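Flavodoxin (Methanosarcina acetivorans C2A, PDB 5WID) probably carries electrons in redox reactions of this archaeon by means of a bound flavin mononucleotide. Local coordinates at residues K15-A20 against L116-K121; N23-E26 against D31-V34; K68-T73 against I98-K103; T73-N78 against R105-T110. All coordinates share one frame; numbering follows the deposited sequence. Where two conformers were deposited one is given.

Interaction 1. Residues K15-A20 against L116-K121; sequences KAMAEA and LRILHK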
loop_
_atom_site.group_PDB
_atom_site.type_symbol
_atom_site.label_atom_id
_atom_site.label_comp_id
_atom_site.label_asym_id
_atom_site.label_seq_id
_atom_site.Cartn_x
_atom_site.Cartn_y
_atom_site.Cartn_z
ATOM N N LYS A 15 -8.670 2.178 -4.497
ATOM C CA LYS A 15 -7.978 2.352 -5.771
ATOM C C LYS A 15 -7.607 3.814 -5.996
ATOM O O LYS A 15 -6.485 4.123 -6.416
ATOM C CB LYS A 15 -8.848 1.840 -6.923
ATOM C CG LYS A 15 -8.235 2.042 -8.324
ATOM C CD LYS A 15 -9.140 1.418 -9.415
ATOM C CE LYS A 15 -8.488 1.492 -10.794
ATOM N NZ LYS A 15 -8.355 2.913 -11.227
ATOM N N ALA A 16 -8.541 4.729 -5.722
ATOM C CA ALA A 16 -8.245 6.150 -5.865
ATOM C C ALA A 16 -7.085 6.558 -4.964
ATOM O O ALA A 16 -6.218 7.340 -5.372
ATOM C CB ALA A 16 -9.494 6.979 -5.548
ATOM N N MET A 17 -7.057 6.046 -3.732
ATOM C CA MET A 17 -5.937 6.327 -2.835
ATOM C C MET A 17 -4.633 5.832 -3.434
ATOM O O MET A 17 -3.620 6.540 -3.425
ATOM C CB MET A 17 -6.161 5.657 -1.474
ATOM C CG MET A 17 -7.348 6.216 -0.715
ATOM S SD MET A 17 -7.577 5.353 0.856
ATOM C CE MET A 17 -6.122 5.865 1.793
ATOM N N ALA A 18 -4.652 4.602 -3.951
ATOM C CA ALA A 18 -3.446 3.981 -4.494
ATOM C C ALA A 18 -2.885 4.785 -5.653
ATOM O O ALA A 18 -1.665 4.971 -5.765
ATOM C CB ALA A 18 -3.760 2.550 -4.946
ATOM N N GLU A 19 -3.758 5.264 -6.539
ATOM C CA GLU A 19 -3.278 6.029 -7.682
ATOM C C GLU A 19 -2.667 7.348 -7.254
ATOM O O GLU A 19 -1.680 7.796 -7.857
ATOM C CB GLU A 19 -4.422 6.243 -8.667
ATOM C CG GLU A 19 -4.785 4.907 -9.287
ATOM C CD GLU A 19 -6.063 4.900 -10.063
ATOM O OE1 GLU A 19 -6.816 5.892 -10.004
ATOM O OE2 GLU A 19 -6.306 3.878 -10.740
ATOM N N ALA A 20 -3.209 7.966 -6.204
ATOM C CA ALA A 20 -2.634 9.216 -5.714
ATOM C C ALA A 20 -1.292 8.980 -5.024
ATOM O O ALA A 20 -0.375 9.801 -5.156
ATOM C CB ALA A 20 -3.607 9.921 -4.767
ATOM N N LEU A 116 -2.170 4.969 6.604
ATOM C CA LEU A 116 -3.108 5.975 6.111
ATOM C C LEU A 116 -4.469 5.352 5.822
ATOM O O LEU A 116 -4.608 4.582 4.875
ATOM C CB LEU A 116 -2.556 6.646 4.850
ATOM C CG LEU A 116 -3.438 7.750 4.252
ATOM C CD1 LEU A 116 -3.740 8.856 5.272
ATOM C CD2 LEU A 116 -2.767 8.332 3.003
ATOM N N ARG A 117 -5.484 5.711 6.605
ATOM C CA ARG A 117 -6.845 5.293 6.295
ATOM C C ARG A 117 -7.720 6.527 6.105
ATOM O O ARG A 117 -7.503 7.567 6.731
ATOM C CB ARG A 117 -7.421 4.370 7.385
ATOM C CG ARG A 117 -7.437 4.978 8.746
ATOM C CD ARG A 117 -7.983 4.007 9.797
ATOM N NE ARG A 117 -7.997 4.655 11.102
ATOM C CZ ARG A 117 -8.141 4.016 12.252
ATOM N NH1 ARG A 117 -8.295 2.689 12.271
ATOM N NH2 ARG A 117 -8.128 4.703 13.386
ATOM N N ILE A 118 -8.699 6.412 5.213
ATOM C CA ILE A 118 -9.536 7.539 4.809
ATOM C C ILE A 118 -10.987 7.086 4.757
ATOM O O ILE A 118 -11.308 6.106 4.080
ATOM C CB ILE A 118 -9.120 8.090 3.431
ATOM C CG1 ILE A 118 -7.699 8.662 3.486
ATOM C CG2 ILE A 118 -10.095 9.192 2.980
ATOM C CD1 ILE A 118 -7.630 9.981 4.210
ATOM N N LEU A 119 -11.871 7.832 5.422
ATOM C CA LEU A 119 -13.292 7.502 5.418
ATOM C C LEU A 119 -13.927 7.716 4.046
ATOM O O LEU A 119 -13.756 8.770 3.426
ATOM C CB LEU A 119 -14.025 8.354 6.459
ATOM C CG LEU A 119 -13.919 7.891 7.904
ATOM C CD1 LEU A 119 -14.264 9.053 8.822
ATOM C CD2 LEU A 119 -14.861 6.713 8.139
ATOM N N HIS A 120 -14.666 6.712 3.582
ATOM C CA HIS A 120 -15.572 6.793 2.416
ATOM C C HIS A 120 -14.781 7.241 1.181
ATOM O O HIS A 120 -13.631 6.821 0.977
ATOM C CB HIS A 120 -16.753 7.684 2.752
ATOM C CG HIS A 120 -17.432 7.335 4.036
ATOM N ND1 HIS A 120 -17.941 6.079 4.288
ATOM C CD2 HIS A 120 -17.688 8.077 5.139
ATOM C CE1 HIS A 120 -18.488 6.065 5.492
ATOM N NE2 HIS A 120 -18.343 7.262 6.031
ATOM N N LYS A 121 -15.376 8.075 0.326
ATOM C CA LYS A 121 -14.708 8.454 -0.910
ATOM C C LYS A 121 -13.693 9.555 -0.635
ATOM O O LYS A 121 -14.048 10.585 -0.043
ATOM C CB LYS A 121 -15.718 8.943 -1.939
ATOM C CG LYS A 121 -15.098 9.377 -3.243
ATOM C CD LYS A 121 -16.184 9.919 -4.175
ATOM C CE LYS A 121 -15.585 10.482 -5.458
ATOM N NZ LYS A 121 -15.098 9.397 -6.344
#
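Leu116, in the later part of strand 110-119, meets Met17 of helix 13-27 through a single methyl group. The terminal CE of Met17 lies 4.1 Å from Leu116 CG and 3.7 Å from the backbone carbonyl oxygen Leu116 O, so it rests on the strand's backbone as well as on the leucine side chain. Arg117 has its CB directed away from the helix; its NH1 bonds to Gly94 O and its guanidinium group makes a cation-pi contact with Tyr90.

Ile118 brings the contact back to the helix-facing side and supplies the closest approach, Met17 CE to Ile118 CG1 at 3.6 Å. Met17 SD is also near, 4.1 Å from Ile118 CB, so the outer half of the methionine runs obliquely over the base of the isoleucine. This reach follows from its torsions: CG stands anti to the carbonyl carbon (chi1 -65°), the chain is extended at chi2, and a bend at chi3 (68°) turns CE toward both Leu116 and Ile118. No hydrogen bond joins the two segments, and the 8.5 Å between the CA atoms of Met17 and Ile118 is bridged by side chains. Further along, His120 departs from the strand and touches the flavin mononucleotide, whereas the side chain of Met17 remains about 7 Å from the cofactor.

Around this buried contact, Met17 also touches Phe87 and Ser89 of strand 83-90 and Cys130 of helix 124-143, while Ile118 reaches Asp126; Met17 thus sits over the adjacent parallel strands 83-90 and 110-119, beside helix 124-143, while Ala18 faces strands 2-8 and 31-36.

Interaction 2. Residues N23-E26 against D31-V34; sequences NGIE and DVQV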
loop_
_atom_site.group_PDB
_atom_site.type_symbol
_atom_site.label_atom_id
_atom_site.label_comp_id
_atom_site.label_asym_id
_atom_site.label_seq_id
_atom_site.Cartn_x
_atom_site.Cartn_y
_atom_site.Cartn_z
ATOM N N ASN A 23 1.097 8.696 -7.801
ATOM C CA ASN A 23 1.393 10.017 -8.346
ATOM C C ASN A 23 2.452 10.722 -7.508
ATOM O O ASN A 23 3.345 11.389 -8.049
ATOM C CB ASN A 23 0.102 10.836 -8.412
ATOM C CG ASN A 23 0.315 12.248 -8.919
ATOM O OD1 ASN A 23 0.479 13.184 -8.138
ATOM N ND2 ASN A 23 0.281 12.414 -10.234
ATOM N N GLY A 24 2.362 10.598 -6.182
ATOM C CA GLY A 24 3.368 11.208 -5.328
ATOM C C GLY A 24 4.738 10.578 -5.513
ATOM O O GLY A 24 5.754 11.277 -5.531
ATOM N N ILE A 25 4.786 9.249 -5.656
ATOM C CA ILE A 25 6.066 8.581 -5.899
ATOM C C ILE A 25 6.650 9.039 -7.231
ATOM O O ILE A 25 7.840 9.379 -7.326
ATOM C CB ILE A 25 5.904 7.049 -5.851
ATOM C CG1 ILE A 25 5.484 6.582 -4.457
ATOM C CG2 ILE A 25 7.209 6.335 -6.257
ATOM C CD1 ILE A 25 4.996 5.145 -4.430
ATOM N N GLU A 26 5.816 9.072 -8.280
ATOM C CA GLU A 26 6.267 9.563 -9.591
ATOM C C GLU A 26 6.849 10.965 -9.495
ATOM O O GLU A 26 7.831 11.289 -10.177
ATOM C CB GLU A 26 5.106 9.592 -10.591
ATOM C CG GLU A 26 4.701 8.266 -11.175
ATOM C CD GLU A 26 3.379 8.339 -11.935
ATOM O OE1 GLU A 26 2.782 9.439 -12.019
ATOM O OE2 GLU A 26 2.933 7.289 -12.439
ATOM N N ASP A 31 10.590 5.202 -9.991
ATOM C CA ASP A 31 9.723 4.362 -10.807
ATOM C C ASP A 31 8.666 3.706 -9.931
ATOM O O ASP A 31 8.941 3.300 -8.798
ATOM C CB ASP A 31 10.538 3.285 -11.524
ATOM C CG ASP A 31 11.445 3.856 -12.591
ATOM O OD1 ASP A 31 11.097 4.908 -13.168
ATOM O OD2 ASP A 31 12.504 3.249 -12.855
ATOM N N VAL A 32 7.443 3.611 -10.448
ATOM C CA VAL A 32 6.353 3.055 -9.655
ATOM C C VAL A 32 5.357 2.376 -10.578
ATOM O O VAL A 32 5.164 2.777 -11.729
ATOM C CB VAL A 32 5.670 4.146 -8.793
ATOM C CG1 VAL A 32 5.045 5.205 -9.669
ATOM C CG2 VAL A 32 4.623 3.537 -7.861
ATOM N N GLN A 33 4.733 1.323 -10.076
ATOM C CA GLN A 33 3.541 0.806 -10.723
ATOM C C GLN A 33 2.452 0.661 -9.677
ATOM O O GLN A 33 2.710 0.239 -8.546
ATOM C CB GLN A 33 3.820 -0.507 -11.489
ATOM C CG GLN A 33 3.542 -1.820 -10.817
ATOM C CD GLN A 33 4.129 -2.978 -11.623
ATOM O OE1 GLN A 33 5.264 -3.401 -11.389
ATOM N NE2 GLN A 33 3.365 -3.477 -12.592
ATOM N N VAL A 34 1.255 1.100 -10.044
ATOM C CA VAL A 34 0.072 1.013 -9.200
ATOM C C VAL A 34 -0.771 -0.098 -9.792
ATOM O O VAL A 34 -1.141 -0.033 -10.974
ATOM C CB VAL A 34 -0.694 2.345 -9.167
ATOM C CG1 VAL A 34 -1.975 2.206 -8.341
ATOM C CG2 VAL A 34 0.215 3.449 -8.619
#
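Within the beta-alpha-beta unit formed by strand 2-8, helix 13-27 and strand 31-36, Ile25 and Glu26 near the end of the helix pack on Val32 of the returning strand. Val32 points its side chain toward the helix and offers a separate methyl to each partner. Its CG2 lies 3.8 Å from Ile25 CD1, and its CB is 3.7 Å from Ile25 CG2, so both branches of the isoleucine engage the valine as the two side chains slant across each other. The other methyl, Val32 CG1, occupies the crowded position between backbone N and carbonyl carbon (chi1 62°), which directs it at Glu26. There it comes within 3.4 Å of Glu26 CG, a snug fit in which the aliphatic part of the glutamate, crossing the valine at about a right angle, borders the apolar patch. An alanine here, lacking both methyls, would probably leave a gap beside Ile25 CD1 and Glu26 CG without its apolar neighbour. No hydrogen bond crosses between the segments; Asp31 and Gln33 bond through their backbones to Met1, Ala3 and Val5, in and just before strand 2-8. On its further sides Ile25 touches Val5 of that strand and Ile137 of helix 124-143. This is a beta-alpha-beta crossover, in which helix 13-27 connects the neighbouring parallel strands 2-8 and 31-36, the repeating unit of the flavodoxin-like alpha/beta fold.

Interaction 3. Residues K68-T73 against I98-K103; sequences KFMDET and ILIAEK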
loop_
_atom_site.group_PDB
_atom_site.type_symbol
_atom_site.label_atom_id
_atom_site.label_comp_id
_atom_site.label_asym_id
_atom_site.label_seq_id
_atom_site.Cartn_x
_atom_site.Cartn_y
_atom_site.Cartn_z
ATOM N N LYS A 68 -4.993 -13.455 1.786
ATOM C CA LYS A 68 -4.279 -14.534 1.110
ATOM C C LYS A 68 -3.087 -13.992 0.329
ATOM O O LYS A 68 -1.983 -14.548 0.395
ATOM C CB LYS A 68 -5.255 -15.278 0.196
ATOM C CG LYS A 68 -4.637 -16.370 -0.655
ATOM C CD LYS A 68 -5.706 -17.079 -1.480
ATOM C CE LYS A 68 -5.325 -18.527 -1.746
ATOM N NZ LYS A 68 -5.331 -19.340 -0.496
ATOM N N PHE A 69 -3.288 -12.894 -0.406
ATOM C CA PHE A 69 -2.182 -12.270 -1.128
ATOM C C PHE A 69 -1.015 -11.962 -0.198
ATOM O O PHE A 69 0.146 -12.225 -0.530
ATOM C CB PHE A 69 -2.647 -10.981 -1.813
ATOM C CG PHE A 69 -1.508 -10.158 -2.346
ATOM C CD1 PHE A 69 -0.935 -10.472 -3.569
ATOM C CD2 PHE A 69 -0.979 -9.112 -1.607
ATOM C CE1 PHE A 69 0.137 -9.734 -4.059
ATOM C CE2 PHE A 69 0.086 -8.372 -2.093
ATOM C CZ PHE A 69 0.639 -8.692 -3.332
ATOM N N MET A 70 -1.309 -11.395 0.979
ATOM C CA MET A 70 -0.253 -11.043 1.925
ATOM C C MET A 70 0.398 -12.278 2.533
ATOM O O MET A 70 1.631 -12.350 2.645
ATOM C CB MET A 70 -0.820 -10.155 3.025
ATOM C CG MET A 70 -1.277 -8.801 2.482
ATOM S SD MET A 70 -1.451 -7.618 3.810
ATOM C CE MET A 70 0.282 -7.274 4.209
ATOM N N ASP A 71 -0.414 -13.256 2.949
ATOM C CA ASP A 71 0.120 -14.409 3.667
ATOM C C ASP A 71 0.886 -15.349 2.749
ATOM O O ASP A 71 1.774 -16.076 3.207
ATOM C CB ASP A 71 -1.013 -15.182 4.340
ATOM C CG ASP A 71 -1.591 -14.454 5.532
ATOM O OD1 ASP A 71 -0.967 -13.496 6.029
ATOM O OD2 ASP A 71 -2.686 -14.846 5.971
ATOM N N GLU A 72 0.526 -15.386 1.468
ATOM C CA GLU A 72 1.157 -16.289 0.517
ATOM C C GLU A 72 2.130 -15.550 -0.392
ATOM O O GLU A 72 3.343 -15.775 -0.321
ATOM C CB GLU A 72 0.074 -17.017 -0.293
ATOM C CG GLU A 72 -0.788 -17.913 0.582
ATOM C CD GLU A 72 -1.984 -18.482 -0.146
ATOM O OE1 GLU A 72 -1.998 -18.456 -1.394
ATOM O OE2 GLU A 72 -2.915 -18.953 0.542
ATOM N N THR A 73 1.626 -14.626 -1.210
ATOM C CA THR A 73 2.455 -14.022 -2.250
ATOM C C THR A 73 3.470 -13.042 -1.672
ATOM O O THR A 73 4.649 -13.079 -2.036
ATOM C CB THR A 73 1.575 -13.327 -3.289
ATOM O OG1 THR A 73 0.626 -14.270 -3.798
ATOM C CG2 THR A 73 2.419 -12.823 -4.447
ATOM N N ILE A 98 -4.472 -1.077 9.540
ATOM C CA ILE A 98 -3.720 -1.421 10.747
ATOM C C ILE A 98 -3.236 -2.859 10.664
ATOM O O ILE A 98 -2.078 -3.169 10.973
ATOM C CB ILE A 98 -4.589 -1.228 12.006
ATOM C CG1 ILE A 98 -5.381 0.072 11.934
ATOM C CG2 ILE A 98 -3.726 -1.314 13.267
ATOM C CD1 ILE A 98 -4.527 1.260 11.871
ATOM N N LEU A 99 -4.143 -3.761 10.271
ATOM C CA LEU A 99 -3.807 -5.177 10.159
ATOM C C LEU A 99 -2.769 -5.423 9.075
ATOM O O LEU A 99 -1.895 -6.283 9.229
ATOM C CB LEU A 99 -5.079 -5.977 9.878
ATOM C CG LEU A 99 -6.059 -5.873 11.045
ATOM C CD1 LEU A 99 -7.416 -6.467 10.652
ATOM C CD2 LEU A 99 -5.493 -6.573 12.290
ATOM N N ILE A 100 -2.860 -4.691 7.966
ATOM C CA ILE A 100 -1.851 -4.798 6.915
ATOM C C ILE A 100 -0.485 -4.409 7.460
ATOM O O ILE A 100 0.508 -5.115 7.260
ATOM C CB ILE A 100 -2.246 -3.922 5.710
ATOM C CG1 ILE A 100 -3.479 -4.519 5.021
ATOM C CG2 ILE A 100 -1.049 -3.757 4.751
ATOM C CD1 ILE A 100 -4.036 -3.619 3.934
ATOM N N ALA A 101 -0.414 -3.263 8.144
ATOM C CA ALA A 101 0.852 -2.817 8.720
ATOM C C ALA A 101 1.423 -3.849 9.682
ATOM O O ALA A 101 2.629 -4.122 9.667
ATOM C CB ALA A 101 0.656 -1.482 9.438
ATOM N N GLU A 102 0.574 -4.421 10.545
ATOM C CA GLU A 102 1.054 -5.418 11.498
ATOM C C GLU A 102 1.613 -6.642 10.780
ATOM O O GLU A 102 2.669 -7.164 11.158
ATOM C CB GLU A 102 -0.075 -5.804 12.458
ATOM C CG GLU A 102 -0.273 -4.793 13.574
ATOM C CD GLU A 102 -1.619 -4.915 14.278
ATOM O OE1 GLU A 102 -2.246 -5.994 14.198
ATOM O OE2 GLU A 102 -2.040 -3.925 14.920
ATOM N N LYS A 103 0.924 -7.107 9.732
ATOM C CA LYS A 103 1.432 -8.223 8.939
ATOM C C LYS A 103 2.785 -7.899 8.329
ATOM O O LYS A 103 3.698 -8.729 8.357
ATOM C CB LYS A 103 0.451 -8.563 7.823
ATOM C CG LYS A 103 -0.462 -9.718 8.093
ATOM C CD LYS A 103 -1.162 -10.126 6.798
ATOM C CE LYS A 103 -2.495 -10.762 7.112
ATOM N NZ LYS A 103 -2.286 -11.963 7.934
HETATM O O HOH W 1 -3.860 -14.832 8.391
#
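Met70, Asp71, Ile100 and Lys103 join the side-by-side helices 64-76 and 96-106; Ile100 and Ala101 of the latter face Ala86 of strand 83-90, and Phe69 of the former faces helix 42-47. The two short segments run parallel, at 5° between their directions, but their axes stay 11.3 Å apart, so side chains span the interval. On the buried side Met70 CG is anti to the carbonyl carbon and the chain bends at chi3 (73°), which places Met70 CE 3.8 Å from Ile100 CG2 and 3.7 Å from the backbone oxygen Ile100 O. Met70 crosses Ile100 at about a right angle. Lys103 lays its methylene chain over the same methionine, with CD 3.8 Å from Met70 CB. Met62 of strand 61-62 touches Met70, Ile100 and Lys103.

Beyond the methionine, Lys103 bends at chi4 and brings NZ to Asp71 OD1 at 2.8 Å, a salt bridge that uses the syn lone pair of the carboxylate. A water donates to Asp71 OD2 at 2.7 Å and accepts a weak bond from Lys103 NZ, so the ammonium group reaches the second carboxylate oxygen through solvent. A leucine in place of Lys103 is likely to leave Asp71 without its cationic mate while keeping only part of the cover over Met70. The chemistry thus divides by depth: apolar contacts fill the inner side, and a hydrated ion pair, probably weakened by solvent, links the outer side.

Interaction 4. Residues T73-N78 against R105-T110; sequences TLVASN and REMGMT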
loop_
_atom_site.group_PDB
_atom_site.type_symbol
_atom_site.label_atom_id
_atom_site.label_comp_id
_atom_site.label_asym_id
_atom_site.label_seq_id
_atom_site.Cartn_x
_atom_site.Cartn_y
_atom_site.Cartn_z
ATOM N N THR A 73 1.626 -14.626 -1.210
ATOM C CA THR A 73 2.455 -14.022 -2.250
ATOM C C THR A 73 3.470 -13.042 -1.672
ATOM O O THR A 73 4.649 -13.079 -2.036
ATOM C CB THR A 73 1.575 -13.327 -3.289
ATOM O OG1 THR A 73 0.626 -14.270 -3.798
ATOM C CG2 THR A 73 2.419 -12.823 -4.447
ATOM N N LEU A 74 3.028 -12.122 -0.808
ATOM C CA LEU A 74 3.969 -11.137 -0.271
ATOM C C LEU A 74 5.052 -11.806 0.572
ATOM O O LEU A 74 6.235 -11.455 0.470
ATOM C CB LEU A 74 3.223 -10.077 0.546
ATOM C CG LEU A 74 4.083 -8.919 1.069
ATOM C CD1 LEU A 74 4.766 -8.173 -0.095
ATOM C CD2 LEU A 74 3.247 -7.942 1.913
ATOM N N VAL A 75 4.673 -12.778 1.408
ATOM C CA VAL A 75 5.675 -13.515 2.179
ATOM C C VAL A 75 6.669 -14.198 1.246
ATOM O O VAL A 75 7.878 -14.196 1.504
ATOM C CB VAL A 75 4.998 -14.524 3.125
ATOM C CG1 VAL A 75 6.042 -15.424 3.774
ATOM C CG2 VAL A 75 4.207 -13.797 4.198
ATOM N N ALA A 76 6.182 -14.768 0.140
ATOM C CA ALA A 76 7.060 -15.499 -0.774
ATOM C C ALA A 76 8.025 -14.583 -1.520
ATOM O O ALA A 76 9.018 -15.070 -2.075
ATOM C CB ALA A 76 6.236 -16.291 -1.791
ATOM N N SER A 77 7.758 -13.280 -1.552
ATOM C CA SER A 77 8.622 -12.330 -2.244
ATOM C C SER A 77 9.849 -11.938 -1.434
ATOM O O SER A 77 10.644 -11.120 -1.908
ATOM C CB SER A 77 7.820 -11.080 -2.626
ATOM O OG SER A 77 7.595 -10.229 -1.508
ATOM N N ASN A 78 10.025 -12.505 -0.239
ATOM C CA ASN A 78 11.178 -12.229 0.616
ATOM C C ASN A 78 11.308 -10.730 0.863
ATOM O O ASN A 78 12.290 -10.111 0.441
ATOM C CB ASN A 78 12.472 -12.771 0.001
ATOM C CG ASN A 78 12.576 -14.288 0.083
ATOM O OD1 ASN A 78 11.743 -14.945 0.710
ATOM N ND2 ASN A 78 13.604 -14.849 -0.551
ATOM N N ARG A 105 5.078 -5.794 9.385
ATOM C CA ARG A 105 6.113 -5.790 10.414
ATOM C C ARG A 105 6.499 -7.212 10.808
ATOM O O ARG A 105 7.684 -7.513 10.995
ATOM C CB ARG A 105 5.640 -4.987 11.633
ATOM C CG ARG A 105 5.550 -3.494 11.371
ATOM C CD ARG A 105 5.306 -2.685 12.642
ATOM N NE ARG A 105 4.951 -1.304 12.320
ATOM C CZ ARG A 105 3.706 -0.834 12.345
ATOM N NH1 ARG A 105 2.708 -1.630 12.704
ATOM N NH2 ARG A 105 3.458 0.430 12.035
ATOM N N GLU A 106 5.511 -8.104 10.917
ATOM C CA GLU A 106 5.784 -9.496 11.264
ATOM C C GLU A 106 6.656 -10.171 10.216
ATOM O O GLU A 106 7.401 -11.106 10.534
ATOM C CB GLU A 106 4.472 -10.265 11.419
ATOM C CG GLU A 106 3.847 -10.174 12.797
ATOM C CD GLU A 106 2.393 -10.623 12.804
ATOM O OE1 GLU A 106 1.775 -10.620 13.891
ATOM O OE2 GLU A 106 1.867 -10.976 11.724
ATOM N N MET A 107 6.554 -9.721 8.969
ATOM C CA MET A 107 7.314 -10.193 7.817
ATOM C C MET A 107 8.725 -9.635 7.742
ATOM O O MET A 107 9.458 -9.990 6.812
ATOM C CB MET A 107 6.593 -9.781 6.538
ATOM C CG MET A 107 6.045 -10.874 5.735
ATOM S SD MET A 107 5.143 -10.036 4.429
ATOM C CE MET A 107 3.478 -10.354 4.988
ATOM N N GLY A 108 9.106 -8.734 8.640
ATOM C CA GLY A 108 10.418 -8.122 8.577
ATOM C C GLY A 108 10.503 -6.834 7.787
ATOM O O GLY A 108 11.616 -6.333 7.573
ATOM N N MET A 109 9.378 -6.278 7.347
ATOM C CA MET A 109 9.418 -4.994 6.661
ATOM C C MET A 109 9.475 -3.854 7.671
ATOM O O MET A 109 9.014 -3.983 8.809
ATOM C CB MET A 109 8.189 -4.815 5.762
ATOM C CG MET A 109 8.034 -5.895 4.709
ATOM S SD MET A 109 6.649 -5.600 3.596
ATOM C CE MET A 109 7.319 -4.299 2.554
ATOM N N THR A 110 10.061 -2.734 7.248
ATOM C CA THR A 110 10.029 -1.497 8.019
ATOM C C THR A 110 8.906 -0.644 7.454
ATOM O O THR A 110 9.028 -0.100 6.349
ATOM C CB THR A 110 11.357 -0.750 7.961
ATOM O OG1 THR A 110 12.393 -1.596 8.463
ATOM C CG2 THR A 110 11.282 0.521 8.806
#
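Val75 and Met107 mark the nearest backbone approach, with CA atoms 6.7 Å apart, near the C-terminal ends of helices 64-76 and 96-106. The first segment leaves helical geometry at Asn78, which has a positive phi. Just before it, Leu74 O accepts two bonds, from Ser77 N and from Ser77 OG; the hydroxyl bond is 2.7 Å long between Ser77 OG and Leu74 O, with the donor tilted 17° from the carbonyl plane. Helix 96-106 is closed by a Schellman motif at Gly108, whose phi of 91° would press a side chain against the carbonyl oxygen of Met107, a steric reason for glycine at this position.

In the flavodoxin fold such turns return the chain from helix to the next parallel strand, here from helix 96-106 into strand 110-119, and Gly108 and Thr110 already bond through their backbones to Gly81, Lys82 and Gly84.

Met107 carries the side-chain contact. Its sulfur approaches the branch point of Leu74, Met107 SD to Leu74 CG at 3.7 Å, and is almost as near the CD2 methyl. A bend at chi3 (-107°) then swings the terminal methyl onto the valine, Met107 CE to Val75 CG2 at 3.6 Å. Met107 thus straddles two consecutive helix residues, slanting across both. Beyond Gly108, Met109 adds a looser touch, its SD 4.5 Å from Leu74 CD2, and Leu74 and Met109 both reach Ile51 of strand 50-58.

How the interactions relate
Interactions 1 and 2 set helix 13-27 against strands of the central sheet of the flavodoxin fold, their centres 15 Å apart, and touch where Val34 packs on Ala18 and Glu19. Interactions 3 and 4 join two neighbouring helices, 64-76 and 96-106, and the turns after them; their centres lie 8 Å apart, they share Thr73, and a probable hydrogen bond from Leu74 N to Phe69 O links them. Interactions 2 and 3 fall on opposite sides of the chain's centre. Along the sequence, interaction 1 encloses the other three, interaction 2 closes before 3 and 4 open, and those two interleave. The long loop closed by interaction 1 thereby brings distant chain segments together near the flavin.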